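3-hydroxyacyl-thioester dehydratase Z (Mycobacterium tuberculosis, PDB 2C2I) probably catalyses the reversible hydration of trans-2-enoyl-CoA to (3R)-3-hydroxyacyl-CoA in fatty acid metabolism, working as a homodimer. Local coordinates at residues V18-V24 and R72-Y78; G121-V127 and E144-V150; Q28-N32 and I44-P48; T66-L70 and A140-S145. All blocks are in the same frame, centred on the assembly; numbering follows the deposited sequence.

Contact 1: residues V18-V24 and R72-Y78; sequences VGQSDWV and RLQHQMY
M77, V24 and V18 give up the most surface here, part of 497 Å² buried between the two segments. Segment 18-24 follows strand 17-25, broken by a classic beta bulge in which V18 (phi/psi -112/-4) and G19 (142/-164) both face S110. R72-H75 is helical, and by Y78 (phi/psi -159/161) the chain is extended. Nearest CA pairs are G19 with M77, 5.1 Å, and S21 with L73, 5.4 Å. M77 is selenomethionine, with chi1 m and chi2 and chi3 both t. It lies along the strand: M77 SE is 3.7 Å from G19 C, and M77 CB is 3.7 Å from V18 O. A CB on G19 would crowd M77 CB. Strand 17-25, outermost in this chain's sheet, and helix 70-75 belong to the hotdog fold, in which a sheet wraps helical segments. V24 CG1 packs on L73 CD2 at 3.6 Å, while V24 CB lies over one face of the R72 guanidinium, 3.9 Å from R72 NH1. V18 CG2 meets Y78 CE2 at 3.6 Å. Q76 OE1 accepts a hydrogen bond from D22 N at 2.7 Å. One water donates to V18 O (2.7 Å) and to M77 O (2.6 Å).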
loop_
_atom_site.group_PDB
_atom_site.type_symbol
_atom_site.label_atom_id
_atom_site.label_comp_id
_atom_site.label_asym_id
_atom_site.label_seq_id
_atom_site.Cartn_x
_atom_site.Cartn_y
_atom_site.Cartn_z
ATOM N N VAL A 18 15.122 0.425 15.184
ATOM C CA VAL A 18 14.287 -0.572 15.865
ATOM C C VAL A 18 14.461 -2.000 15.329
ATOM O O VAL A 18 13.864 -2.935 15.858
ATOM C CB VAL A 18 12.784 -0.167 15.909
ATOM C CG1 VAL A 18 12.589 1.012 16.819
ATOM C CG2 VAL A 18 12.281 0.144 14.507
ATOM N N GLY A 19 15.271 -2.161 14.286
ATOM C CA GLY A 19 15.751 -3.485 13.931
ATOM C C GLY A 19 15.857 -3.800 12.455
ATOM O O GLY A 19 15.930 -2.898 11.589
ATOM N N GLN A 20 15.963 -5.097 12.199
ATOM C CA GLN A 20 16.088 -5.638 10.861
ATOM C C GLN A 20 15.346 -6.968 10.824
ATOM O O GLN A 20 15.467 -7.797 11.731
ATOM C CB GLN A 20 17.565 -5.812 10.485
ATOM C CG GLN A 20 17.772 -6.376 9.093
ATOM C CD GLN A 20 19.219 -6.344 8.661
ATOM O OE1 GLN A 20 20.037 -7.103 9.164
ATOM N NE2 GLN A 20 19.537 -5.464 7.724
ATOM N N SER A 21 14.560 -7.174 9.777
ATOM C CA SER A 21 13.787 -8.398 9.660
ATOM C C SER A 21 14.668 -9.546 9.181
ATOM O O SER A 21 15.840 -9.354 8.822
ATOM C CB SER A 21 12.644 -8.203 8.663
ATOM O OG SER A 21 13.143 -8.225 7.330
ATOM N N ASP A 22 14.079 -10.730 9.137
ATOM C CA ASP A 22 14.663 -11.857 8.424
ATOM C C ASP A 22 14.457 -11.646 6.915
ATOM O O ASP A 22 13.709 -10.754 6.492
ATOM C CB ASP A 22 13.987 -13.173 8.851
ATOM C CG ASP A 22 13.864 -13.326 10.373
ATOM O OD1 ASP A 22 14.716 -12.791 11.121
ATOM O OD2 ASP A 22 12.907 -14.000 10.823
ATOM N N TRP A 23 15.143 -12.445 6.108
ATOM C CA TRP A 23 14.833 -12.531 4.687
ATOM C C TRP A 23 13.494 -13.269 4.535
ATOM O O TRP A 23 13.232 -14.266 5.230
ATOM C CB TRP A 23 15.937 -13.285 3.934
ATOM C CG TRP A 23 17.233 -12.537 3.809
ATOM C CD1 TRP A 23 18.405 -12.767 4.512
ATOM C CD2 TRP A 23 17.512 -11.455 2.916
ATOM N NE1 TRP A 23 19.377 -11.881 4.110
ATOM C CE2 TRP A 23 18.866 -11.067 3.131
ATOM C CE3 TRP A 23 16.756 -10.768 1.962
ATOM C CZ2 TRP A 23 19.468 -10.020 2.421
ATOM C CZ3 TRP A 23 17.359 -9.731 1.258
ATOM C CH2 TRP A 23 18.704 -9.365 1.491
ATOM N N VAL A 24 12.643 -12.769 3.646
ATOM C CA VAL A 24 11.406 -13.455 3.287
ATOM C C VAL A 24 11.371 -13.603 1.775
ATOM O O VAL A 24 11.778 -12.693 1.047
ATOM C CB VAL A 24 10.099 -12.760 3.830
ATOM C CG1 VAL A 24 10.225 -12.375 5.306
ATOM C CG2 VAL A 24 9.686 -11.575 2.987
ATOM N N ARG A 72 4.290 -7.185 8.567
ATOM C CA ARG A 72 4.924 -8.495 8.838
ATOM C C ARG A 72 6.400 -8.317 9.204
ATOM O O ARG A 72 6.889 -8.918 10.155
ATOM C CB ARG A 72 4.824 -9.428 7.626
ATOM C CG ARG A 72 5.650 -10.699 7.743
ATOM C CD ARG A 72 5.504 -11.578 6.517
ATOM N NE ARG A 72 6.153 -12.865 6.732
ATOM C CZ ARG A 72 6.510 -13.696 5.759
ATOM N NH1 ARG A 72 6.275 -13.383 4.491
ATOM N NH2 ARG A 72 7.113 -14.843 6.062
ATOM N N LEU A 73 7.099 -7.506 8.427
ATOM C CA LEU A 73 8.555 -7.373 8.590
ATOM C C LEU A 73 8.904 -6.646 9.896
ATOM O O LEU A 73 9.846 -7.033 10.612
ATOM C CB LEU A 73 9.162 -6.725 7.347
ATOM C CG LEU A 73 8.984 -7.488 6.010
ATOM C CD1 LEU A 73 9.637 -6.743 4.860
ATOM C CD2 LEU A 73 9.533 -8.892 6.067
ATOM N N GLN A 74 8.133 -5.612 10.216
ATOM C CA GLN A 74 8.300 -4.864 11.474
ATOM C C GLN A 74 7.928 -5.717 12.701
ATOM O O GLN A 74 8.560 -5.601 13.734
ATOM C CB GLN A 74 7.521 -3.549 11.429
ATOM C CG GLN A 74 8.141 -2.551 10.435
ATOM C CD GLN A 74 7.238 -1.381 10.089
ATOM O OE1 GLN A 74 6.121 -1.270 10.587
ATOM N NE2 GLN A 74 7.722 -0.505 9.209
ATOM N N HIS A 75 6.963 -6.625 12.548
ATOM C CA HIS A 75 6.595 -7.556 13.635
ATOM C C HIS A 75 7.760 -8.492 14.005
ATOM O O HIS A 75 7.891 -8.895 15.170
ATOM C CB HIS A 75 5.346 -8.359 13.245
ATOM C CG HIS A 75 4.815 -9.240 14.334
ATOM N ND1 HIS A 75 3.981 -8.771 15.328
ATOM C CD2 HIS A 75 4.976 -10.563 14.573
ATOM C CE1 HIS A 75 3.655 -9.763 16.136
ATOM N NE2 HIS A 75 4.247 -10.862 15.704
ATOM N N GLN A 76 8.611 -8.803 13.023
ATOM C CA GLN A 76 9.835 -9.571 13.227
ATOM C C GLN A 76 10.883 -8.766 14.010
ATOM O O GLN A 76 11.796 -9.351 14.611
ATOM C CB GLN A 76 10.444 -10.017 11.886
ATOM C CG GLN A 76 9.661 -11.117 11.165
ATOM C CD GLN A 76 10.304 -11.555 9.866
ATOM O OE1 GLN A 76 11.402 -11.119 9.517
ATOM N NE2 GLN A 76 9.631 -12.433 9.148
HETATM N N MSE A 77 10.739 -7.439 14.007
HETATM C CA MSE A 77 11.708 -6.536 14.657
HETATM C C MSE A 77 11.388 -6.165 16.102
HETATM O O MSE A 77 12.289 -6.104 16.936
HETATM C CB MSE A 77 11.829 -5.242 13.858
HETATM C CG MSE A 77 12.209 -5.420 12.408
HETATM SE SE MSE A 77 12.222 -3.657 11.613
HETATM C CE MSE A 77 12.024 -4.098 9.804
ATOM N N TYR A 78 10.125 -5.853 16.387
ATOM C CA TYR A 78 9.727 -5.350 17.718
ATOM C C TYR A 78 8.257 -5.571 17.944
ATOM O O TYR A 78 7.495 -5.794 16.993
ATOM C CB TYR A 78 10.052 -3.851 17.906
ATOM C CG TYR A 78 9.388 -2.939 16.898
ATOM C CD1 TYR A 78 8.200 -2.269 17.196
ATOM C CD2 TYR A 78 9.942 -2.763 15.641
ATOM C CE1 TYR A 78 7.588 -1.440 16.241
ATOM C CE2 TYR A 78 9.344 -1.951 14.690
ATOM C CZ TYR A 78 8.180 -1.300 14.986
ATOM O OH TYR A 78 7.629 -0.492 14.007
HETATM O O HOH W 1 14.703 -5.284 16.864
#

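Contact 2: residues G121-V127 and E144-V150; sequences GTVQATV and ESIVRYV
Strands 122-127 and 144-149 pair antiparallel at 161°, with axes 4.5 Å apart at closest approach. They form a hairpin within the hotdog sheet. G121 has positive phi (87°). T122 CG2 packs 3.7 Å from R148 CG. V123 and Y149 form a hydrogen-bonded pair: V123 N to Y149 O 3.0 Å, Y149 N to V123 O 2.8 Å. Q124 faces R148 in a non-hydrogen-bonded pair, CA-CA 4.2 Å. Q124 has chi1 t, R148 chi1 and chi2 t and chi3 m. Q124 OE1 accepts from R148 NE (2.8 Å) and NH2 (2.9 Å). A125 pairs with V147, A125 N to V147 O 2.7 Å and V147 N to A125 O 2.9 Å. A125 CB touches the Y149 ring edge, 3.9 Å from CE2. T126 lies opposite I146, and T126 CG2 meets E144 CG at 3.6 Å. V127 and S145 form the next hydrogen-bonded pair, V127 N to S145 O and S145 N to V127 O both 2.8 Å. By similarity, Q124 and R148 bind substrate in the homodimeric partner. Two bonds to one acceptor, plus a cation-pi contact with Y89, probably set R148 for that role.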
loop_
_atom_site.group_PDB
_atom_site.type_symbol
_atom_site.label_atom_id
_atom_site.label_comp_id
_atom_site.label_asym_id
_atom_site.label_seq_id
_atom_site.Cartn_x
_atom_site.Cartn_y
_atom_site.Cartn_z
ATOM N N GLY A 121 -3.526 6.219 26.123
ATOM C CA GLY A 121 -2.660 5.077 25.832
ATOM C C GLY A 121 -2.452 4.854 24.340
ATOM O O GLY A 121 -1.671 3.962 23.945
ATOM N N THR A 122 -3.147 5.657 23.521
ATOM C CA THR A 122 -3.002 5.659 22.056
ATOM C C THR A 122 -1.875 6.594 21.592
ATOM O O THR A 122 -1.908 7.815 21.825
ATOM C CB THR A 122 -4.321 6.083 21.376
ATOM O OG1 THR A 122 -5.307 5.050 21.569
ATOM C CG2 THR A 122 -4.133 6.349 19.875
ATOM N N VAL A 123 -0.880 6.004 20.946
ATOM C CA VAL A 123 0.252 6.779 20.433
ATOM C C VAL A 123 0.453 6.484 18.943
ATOM O O VAL A 123 0.036 5.446 18.457
ATOM C CB VAL A 123 1.553 6.550 21.226
ATOM C CG1 VAL A 123 1.314 6.721 22.743
ATOM C CG2 VAL A 123 2.158 5.195 20.923
ATOM N N GLN A 124 1.061 7.428 18.240
ATOM C CA GLN A 124 1.275 7.306 16.812
ATOM C C GLN A 124 2.766 7.360 16.560
ATOM O O GLN A 124 3.397 8.354 16.894
ATOM C CB GLN A 124 0.625 8.516 16.159
ATOM C CG GLN A 124 0.463 8.448 14.698
ATOM C CD GLN A 124 -0.816 9.155 14.304
ATOM O OE1 GLN A 124 -1.908 8.572 14.366
ATOM N NE2 GLN A 124 -0.700 10.412 13.920
ATOM N N ALA A 125 3.303 6.302 15.962
ATOM C CA ALA A 125 4.734 6.204 15.679
ATOM C C ALA A 125 4.987 6.449 14.191
ATOM O O ALA A 125 4.336 5.835 13.350
ATOM C CB ALA A 125 5.235 4.856 16.065
ATOM N N THR A 126 5.931 7.326 13.885
ATOM C CA THR A 126 6.364 7.532 12.517
ATOM C C THR A 126 7.654 6.723 12.341
ATOM O O THR A 126 8.602 6.875 13.108
ATOM C CB THR A 126 6.544 9.012 12.228
ATOM O OG1 THR A 126 5.289 9.678 12.450
ATOM C CG2 THR A 126 7.024 9.269 10.780
ATOM N N VAL A 127 7.666 5.871 11.319
ATOM C CA VAL A 127 8.717 4.865 11.138
ATOM C C VAL A 127 9.323 5.027 9.738
ATOM O O VAL A 127 8.587 5.208 8.770
ATOM C CB VAL A 127 8.153 3.437 11.307
ATOM C CG1 VAL A 127 9.264 2.385 11.097
ATOM C CG2 VAL A 127 7.495 3.228 12.710
ATOM N N GLU A 144 8.263 6.114 4.574
ATOM C CA GLU A 144 8.032 6.627 5.916
ATOM C C GLU A 144 6.538 6.446 6.214
ATOM O O GLU A 144 5.693 6.977 5.485
ATOM C CB GLU A 144 8.428 8.092 5.996
ATOM C CG GLU A 144 8.306 8.651 7.420
ATOM C CD GLU A 144 8.816 10.063 7.483
ATOM O OE1 GLU A 144 10.030 10.250 7.274
ATOM O OE2 GLU A 144 8.020 10.992 7.671
ATOM N N SER A 145 6.236 5.677 7.265
ATOM C CA SER A 145 4.865 5.220 7.553
ATOM C C SER A 145 4.459 5.670 8.959
ATOM O O SER A 145 5.308 6.058 9.760
ATOM C CB SER A 145 4.746 3.700 7.443
ATOM O OG SER A 145 5.582 3.029 8.387
ATOM N N ILE A 146 3.159 5.628 9.227
ATOM C CA ILE A 146 2.634 6.067 10.510
ATOM C C ILE A 146 1.737 4.953 11.022
ATOM O O ILE A 146 0.796 4.510 10.337
ATOM C CB ILE A 146 1.877 7.408 10.412
ATOM C CG1 ILE A 146 2.775 8.454 9.712
ATOM C CG2 ILE A 146 1.468 7.883 11.800
ATOM C CD1 ILE A 146 2.053 9.701 9.206
ATOM N N VAL A 147 2.052 4.505 12.229
ATOM C CA VAL A 147 1.327 3.426 12.874
ATOM C C VAL A 147 0.744 3.968 14.163
ATOM O O VAL A 147 1.489 4.508 14.987
ATOM C CB VAL A 147 2.273 2.250 13.208
ATOM C CG1 VAL A 147 1.522 1.124 13.910
ATOM C CG2 VAL A 147 2.981 1.725 11.919
ATOM N N ARG A 148 -0.559 3.776 14.344
ATOM C CA ARG A 148 -1.259 4.180 15.567
ATOM C C ARG A 148 -1.493 2.947 16.438
ATOM O O ARG A 148 -2.121 1.994 15.995
ATOM C CB ARG A 148 -2.571 4.884 15.223
ATOM C CG ARG A 148 -3.432 5.210 16.415
ATOM C CD ARG A 148 -4.631 6.107 16.063
ATOM N NE ARG A 148 -4.265 7.285 15.266
ATOM C CZ ARG A 148 -5.088 8.300 14.999
ATOM N NH1 ARG A 148 -6.341 8.289 15.450
ATOM N NH2 ARG A 148 -4.657 9.323 14.271
ATOM N N TYR A 149 -0.940 2.974 17.655
ATOM C CA TYR A 149 -1.101 1.910 18.645
ATOM C C TYR A 149 -2.221 2.313 19.596
ATOM O O TYR A 149 -2.115 3.330 20.266
ATOM C CB TYR A 149 0.205 1.708 19.409
ATOM C CG TYR A 149 1.340 1.221 18.556
ATOM C CD1 TYR A 149 1.425 -0.116 18.190
ATOM C CD2 TYR A 149 2.344 2.095 18.108
ATOM C CE1 TYR A 149 2.462 -0.580 17.411
ATOM C CE2 TYR A 149 3.389 1.625 17.320
ATOM C CZ TYR A 149 3.433 0.291 16.981
ATOM O OH TYR A 149 4.461 -0.189 16.198
ATOM N N VAL A 150 -3.286 1.506 19.628
ATOM C CA VAL A 150 -4.565 1.849 20.282
ATOM C C VAL A 150 -4.848 0.920 21.466
ATOM O O VAL A 150 -4.535 -0.278 21.424
ATOM C CB VAL A 150 -5.749 1.759 19.279
ATOM C CG1 VAL A 150 -7.108 1.873 19.994
ATOM C CG2 VAL A 150 -5.634 2.815 18.192
HETATM O O HOH W 2 8.216 2.687 7.409
#

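Contact 3: residues Q28-N32 and I44-P48; sequences QEEVN and IHVDP
This is a small helix-to-helix contact, burying 181 Å², at the start of helix 28-38 and the end of helix 43-46. It belongs to the helical part of the MaoC-like hotdog domain, its centre about 19 Å from the centre of the chain, and it holds H45, which by similarity is important for catalytic activity. Q28-N32 is regular helix, with N32 N bonded to Q28 O at 2.8 Å. I44-V46 is helical, and D47 leaves helical angles and N-caps helix 48-52. The nearest CA pairs are V31 with H45, 6.9 Å, and N32 with V46, 6.3 Å. V31 points toward the other segment with chi1 t. Its CG1 lies 3.4 Å from H45 O and 3.9 Å from H45 CB. V31 CG1 also reaches V46 CG1, at 4.4 Å. V46 CG1 is 3.7 Å from N32 OD1. The H45 ring leads away from this interface. Its ND1 bonds to I60 O and the ring stacks on H62, a residue that binds substrate by similarity. Thus the backbone of H45 is held by helix 28-38 and its ring by the 60-62 region. Q28 has chi1 t and chi2 p, and its OE1 bonds to T59 OG1. Q28 NE2 donates both to N32 OD1 at 2.8 Å and to H45 O at 3.1 Å, the latter almost straight at 176°.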
loop_
_atom_site.group_PDB
_atom_site.type_symbol
_atom_site.label_atom_id
_atom_site.label_comp_id
_atom_site.label_asym_id
_atom_site.label_seq_id
_atom_site.Cartn_x
_atom_site.Cartn_y
_atom_site.Cartn_z
ATOM N N GLN A 28 5.259 -16.517 -6.369
ATOM C CA GLN A 28 4.223 -16.262 -7.369
ATOM C C GLN A 28 2.827 -16.467 -6.763
ATOM O O GLN A 28 1.899 -15.712 -7.065
ATOM C CB GLN A 28 4.427 -17.132 -8.613
ATOM C CG GLN A 28 3.480 -16.767 -9.739
ATOM C CD GLN A 28 3.728 -15.371 -10.296
ATOM O OE1 GLN A 28 4.799 -15.085 -10.824
ATOM N NE2 GLN A 28 2.715 -14.508 -10.208
ATOM N N GLU A 29 2.692 -17.465 -5.889
ATOM C CA GLU A 29 1.425 -17.724 -5.195
ATOM C C GLU A 29 0.965 -16.488 -4.421
ATOM O O GLU A 29 -0.210 -16.156 -4.430
ATOM C CB GLU A 29 1.543 -18.949 -4.272
ATOM C CG GLU A 29 0.821 -18.844 -2.927
ATOM C CD GLU A 29 -0.423 -19.725 -2.752
ATOM O OE1 GLU A 29 -0.607 -20.219 -1.617
ATOM O OE2 GLU A 29 -1.228 -19.914 -3.702
ATOM N N GLU A 30 1.903 -15.819 -3.747
ATOM C CA GLU A 30 1.565 -14.617 -2.979
ATOM C C GLU A 30 1.184 -13.479 -3.899
ATOM O O GLU A 30 0.269 -12.703 -3.580
ATOM C CB GLU A 30 2.724 -14.202 -2.078
ATOM C CG GLU A 30 3.003 -15.213 -0.973
ATOM C CD GLU A 30 4.271 -14.886 -0.203
ATOM O OE1 GLU A 30 5.205 -14.268 -0.785
ATOM O OE2 GLU A 30 4.312 -15.226 0.997
ATOM N N VAL A 31 1.888 -13.372 -5.020
ATOM C CA VAL A 31 1.662 -12.282 -5.977
ATOM C C VAL A 31 0.273 -12.436 -6.609
ATOM O O VAL A 31 -0.464 -11.455 -6.755
ATOM C CB VAL A 31 2.784 -12.185 -7.036
ATOM C CG1 VAL A 31 2.450 -11.144 -8.113
ATOM C CG2 VAL A 31 4.114 -11.813 -6.383
ATOM N N ASN A 32 -0.074 -13.684 -6.947
ATOM C CA ASN A 32 -1.429 -14.043 -7.426
ATOM C C ASN A 32 -2.544 -13.773 -6.425
ATOM O O ASN A 32 -3.601 -13.261 -6.801
ATOM C CB ASN A 32 -1.462 -15.517 -7.839
ATOM C CG ASN A 32 -0.513 -15.829 -8.973
ATOM O OD1 ASN A 32 0.069 -14.942 -9.583
ATOM N ND2 ASN A 32 -0.342 -17.116 -9.253
ATOM N N ILE A 44 2.547 -7.799 -15.993
ATOM C CA ILE A 44 3.888 -7.734 -15.388
ATOM C C ILE A 44 3.986 -8.485 -14.043
ATOM O O ILE A 44 5.078 -8.879 -13.634
ATOM C CB ILE A 44 4.405 -6.285 -15.212
ATOM C CG1 ILE A 44 3.493 -5.484 -14.264
ATOM C CG2 ILE A 44 4.510 -5.581 -16.553
ATOM C CD1 ILE A 44 4.047 -4.082 -13.949
ATOM N N HIS A 45 2.855 -8.673 -13.367
ATOM C CA HIS A 45 2.835 -9.365 -12.074
ATOM C C HIS A 45 2.394 -10.820 -12.194
ATOM O O HIS A 45 2.867 -11.668 -11.431
ATOM C CB HIS A 45 1.929 -8.650 -11.057
ATOM C CG HIS A 45 2.166 -7.170 -10.967
ATOM N ND1 HIS A 45 3.387 -6.620 -10.610
ATOM C CD2 HIS A 45 1.334 -6.124 -11.190
ATOM C CE1 HIS A 45 3.292 -5.305 -10.634
ATOM N NE2 HIS A 45 2.056 -4.979 -10.971
ATOM N N VAL A 46 1.488 -11.116 -13.132
ATOM C CA VAL A 46 0.808 -12.416 -13.078
ATOM C C VAL A 46 0.856 -13.268 -14.353
ATOM O O VAL A 46 0.371 -14.403 -14.342
ATOM C CB VAL A 46 -0.658 -12.314 -12.543
ATOM C CG1 VAL A 46 -0.693 -11.652 -11.146
ATOM C CG2 VAL A 46 -1.527 -11.560 -13.507
ATOM N N ASP A 47 1.465 -12.745 -15.410
ATOM C CA ASP A 47 1.488 -13.453 -16.689
ATOM C C ASP A 47 2.908 -13.859 -17.023
ATOM O O ASP A 47 3.621 -13.100 -17.666
ATOM C CB ASP A 47 0.922 -12.560 -17.796
ATOM C CG ASP A 47 0.628 -13.332 -19.087
ATOM O OD1 ASP A 47 1.397 -14.247 -19.417
ATOM O OD2 ASP A 47 -0.376 -13.011 -19.755
ATOM N N PRO A 48 3.328 -15.064 -16.591
ATOM C CA PRO A 48 4.707 -15.496 -16.779
ATOM C C PRO A 48 5.190 -15.385 -18.217
ATOM O O PRO A 48 6.282 -14.930 -18.453
ATOM C CB PRO A 48 4.674 -16.966 -16.332
ATOM C CG PRO A 48 3.609 -17.015 -15.354
ATOM C CD PRO A 48 2.543 -16.085 -15.883
HETATM O O HOH W 3 0.865 -16.348 -12.471
#

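Contact 4: residues T66-L70 and A140-S145; sequences TLALL and ACVAES
Two polar side chains, T66 and S145, sit in this fully buried contact, yet the two segments share no hydrogen bond. All seven touching residues are buried, and the contact surface is 232 Å². T66 and L67 are helical, and L70 has helical angles. L69 N bonds to T66 O at 3.0 Å and L70 N to L67 O at 3.1 Å. C141-S145 is extended, and C141, A143 and S145 point toward the helical segment while V142 and E144 point away. A140 and C141 form a classic beta bulge opposite V131, so both can face the same way. The nearest CA pairs are L67 with C141, 6.7 Å, and L70 with S145, 8.9 Å. This is the core of the hotdog fold, where helical segments pack on a curved antiparallel sheet. T66 has chi1 m, and its CG2 meets A140 CB at 4.2 Å and C141 CB at 4.1 Å. L67, chi1 t and chi2 p, places CD1 4.2 Å from C141 SG and 4.0 Å from A143 CB. L70 has an off-well chi1 of -101° and chi2 p. Its CD2 lies 4.1 Å from A143 CB and 3.9 Å from S145 OG. The small A143 side chain thus takes both leucines. Beyond the segments, L67 also packs on L91 and V94, and on F64 of the second subunit.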
loop_
_atom_site.group_PDB
_atom_site.type_symbol
_atom_site.label_atom_id
_atom_site.label_comp_id
_atom_site.label_asym_id
_atom_site.label_seq_id
_atom_site.Cartn_x
_atom_site.Cartn_y
_atom_site.Cartn_z
ATOM N N THR A 66 4.774 -5.043 -1.850
ATOM C CA THR A 66 6.051 -4.879 -1.122
ATOM C C THR A 66 5.870 -3.863 0.028
ATOM O O THR A 66 6.288 -4.090 1.169
ATOM C CB THR A 66 7.176 -4.452 -2.090
ATOM O OG1 THR A 66 7.328 -5.469 -3.103
ATOM C CG2 THR A 66 8.509 -4.318 -1.365
ATOM N N LEU A 67 5.205 -2.761 -0.281
ATOM C CA LEU A 67 4.895 -1.745 0.742
ATOM C C LEU A 67 4.096 -2.379 1.880
ATOM O O LEU A 67 4.383 -2.134 3.040
ATOM C CB LEU A 67 4.110 -0.568 0.129
ATOM C CG LEU A 67 3.611 0.491 1.135
ATOM C CD1 LEU A 67 4.782 1.183 1.825
ATOM C CD2 LEU A 67 2.722 1.512 0.421
ATOM N N ALA A 68 3.097 -3.194 1.529
ATOM C CA ALA A 68 2.216 -3.873 2.490
ATOM C C ALA A 68 2.893 -5.002 3.278
ATOM O O ALA A 68 2.291 -5.557 4.207
ATOM C CB ALA A 68 0.948 -4.392 1.774
ATOM N N LEU A 69 4.129 -5.350 2.911
ATOM C CA LEU A 69 4.921 -6.236 3.764
ATOM C C LEU A 69 5.450 -5.555 5.050
ATOM O O LEU A 69 5.969 -6.232 5.931
ATOM C CB LEU A 69 6.086 -6.876 2.992
ATOM C CG LEU A 69 5.790 -7.703 1.739
ATOM C CD1 LEU A 69 7.106 -8.119 1.060
ATOM C CD2 LEU A 69 4.942 -8.934 2.090
ATOM N N LEU A 70 5.291 -4.239 5.172
ATOM C CA LEU A 70 5.847 -3.525 6.332
ATOM C C LEU A 70 5.391 -4.074 7.691
ATOM O O LEU A 70 6.223 -4.291 8.583
ATOM C CB LEU A 70 5.631 -1.998 6.226
ATOM C CG LEU A 70 6.832 -1.177 5.766
ATOM C CD1 LEU A 70 7.420 -1.745 4.446
ATOM C CD2 LEU A 70 6.411 0.304 5.657
ATOM N N ALA A 140 14.137 -2.062 -2.718
ATOM C CA ALA A 140 12.839 -2.349 -3.299
ATOM C C ALA A 140 11.845 -1.287 -2.868
ATOM O O ALA A 140 10.929 -0.951 -3.614
ATOM C CB ALA A 140 12.360 -3.711 -2.884
ATOM N N CYS A 141 12.044 -0.738 -1.672
ATOM C CA CYS A 141 11.066 0.202 -1.143
ATOM C C CYS A 141 11.730 1.044 -0.069
ATOM O O CYS A 141 12.466 0.514 0.762
ATOM C CB CYS A 141 9.897 -0.581 -0.553
ATOM S SG CYS A 141 8.571 0.486 0.103
ATOM N N VAL A 142 11.479 2.353 -0.109
ATOM C CA VAL A 142 11.881 3.276 0.948
ATOM C C VAL A 142 10.586 3.983 1.351
ATOM O O VAL A 142 9.959 4.645 0.529
ATOM C CB VAL A 142 12.925 4.318 0.505
ATOM C CG1 VAL A 142 13.361 5.192 1.701
ATOM C CG2 VAL A 142 14.156 3.657 -0.154
ATOM N N ALA A 143 10.202 3.854 2.619
ATOM C CA ALA A 143 8.893 4.351 3.070
ATOM C C ALA A 143 9.013 5.043 4.404
ATOM O O ALA A 143 9.771 4.609 5.254
ATOM C CB ALA A 143 7.903 3.200 3.204
ATOM N N GLU A 144 8.263 6.114 4.574
ATOM C CA GLU A 144 8.032 6.627 5.916
ATOM C C GLU A 144 6.538 6.446 6.214
ATOM O O GLU A 144 5.693 6.977 5.485
ATOM C CB GLU A 144 8.428 8.092 5.996
ATOM C CG GLU A 144 8.306 8.651 7.420
ATOM C CD GLU A 144 8.816 10.063 7.483
ATOM O OE1 GLU A 144 10.030 10.250 7.274
ATOM O OE2 GLU A 144 8.020 10.992 7.671
ATOM N N SER A 145 6.236 5.677 7.265
ATOM C CA SER A 145 4.865 5.220 7.553
ATOM C C SER A 145 4.459 5.670 8.959
ATOM O O SER A 145 5.308 6.058 9.760
ATOM C CB SER A 145 4.746 3.700 7.443
ATOM O OG SER A 145 5.582 3.029 8.387
#

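In the fold
Contacts 1, 2 and 4 all reach the five-stranded antiparallel sheet of the hotdog fold. Contact 4 is nearest the chain centre, its own centre about 12 Å from that of contact 1 and 15 Å from that of contact 2. Contacts 2 and 4 share E144 and S145. Contacts 1 and 4 use successive helices, 70-75 and 63-68. Y78 of contact 1 touches Y149 of contact 2. Along the chain, contact 3 is nested inside contact 1, which closes before contact 2 opens; contact 4 crosses both. Contact 3 lies in the helical region carrying H45, important for activity by similarity. Its nearest atoms are about 6 Å from contact 4, without touch. Both meet the second subunit.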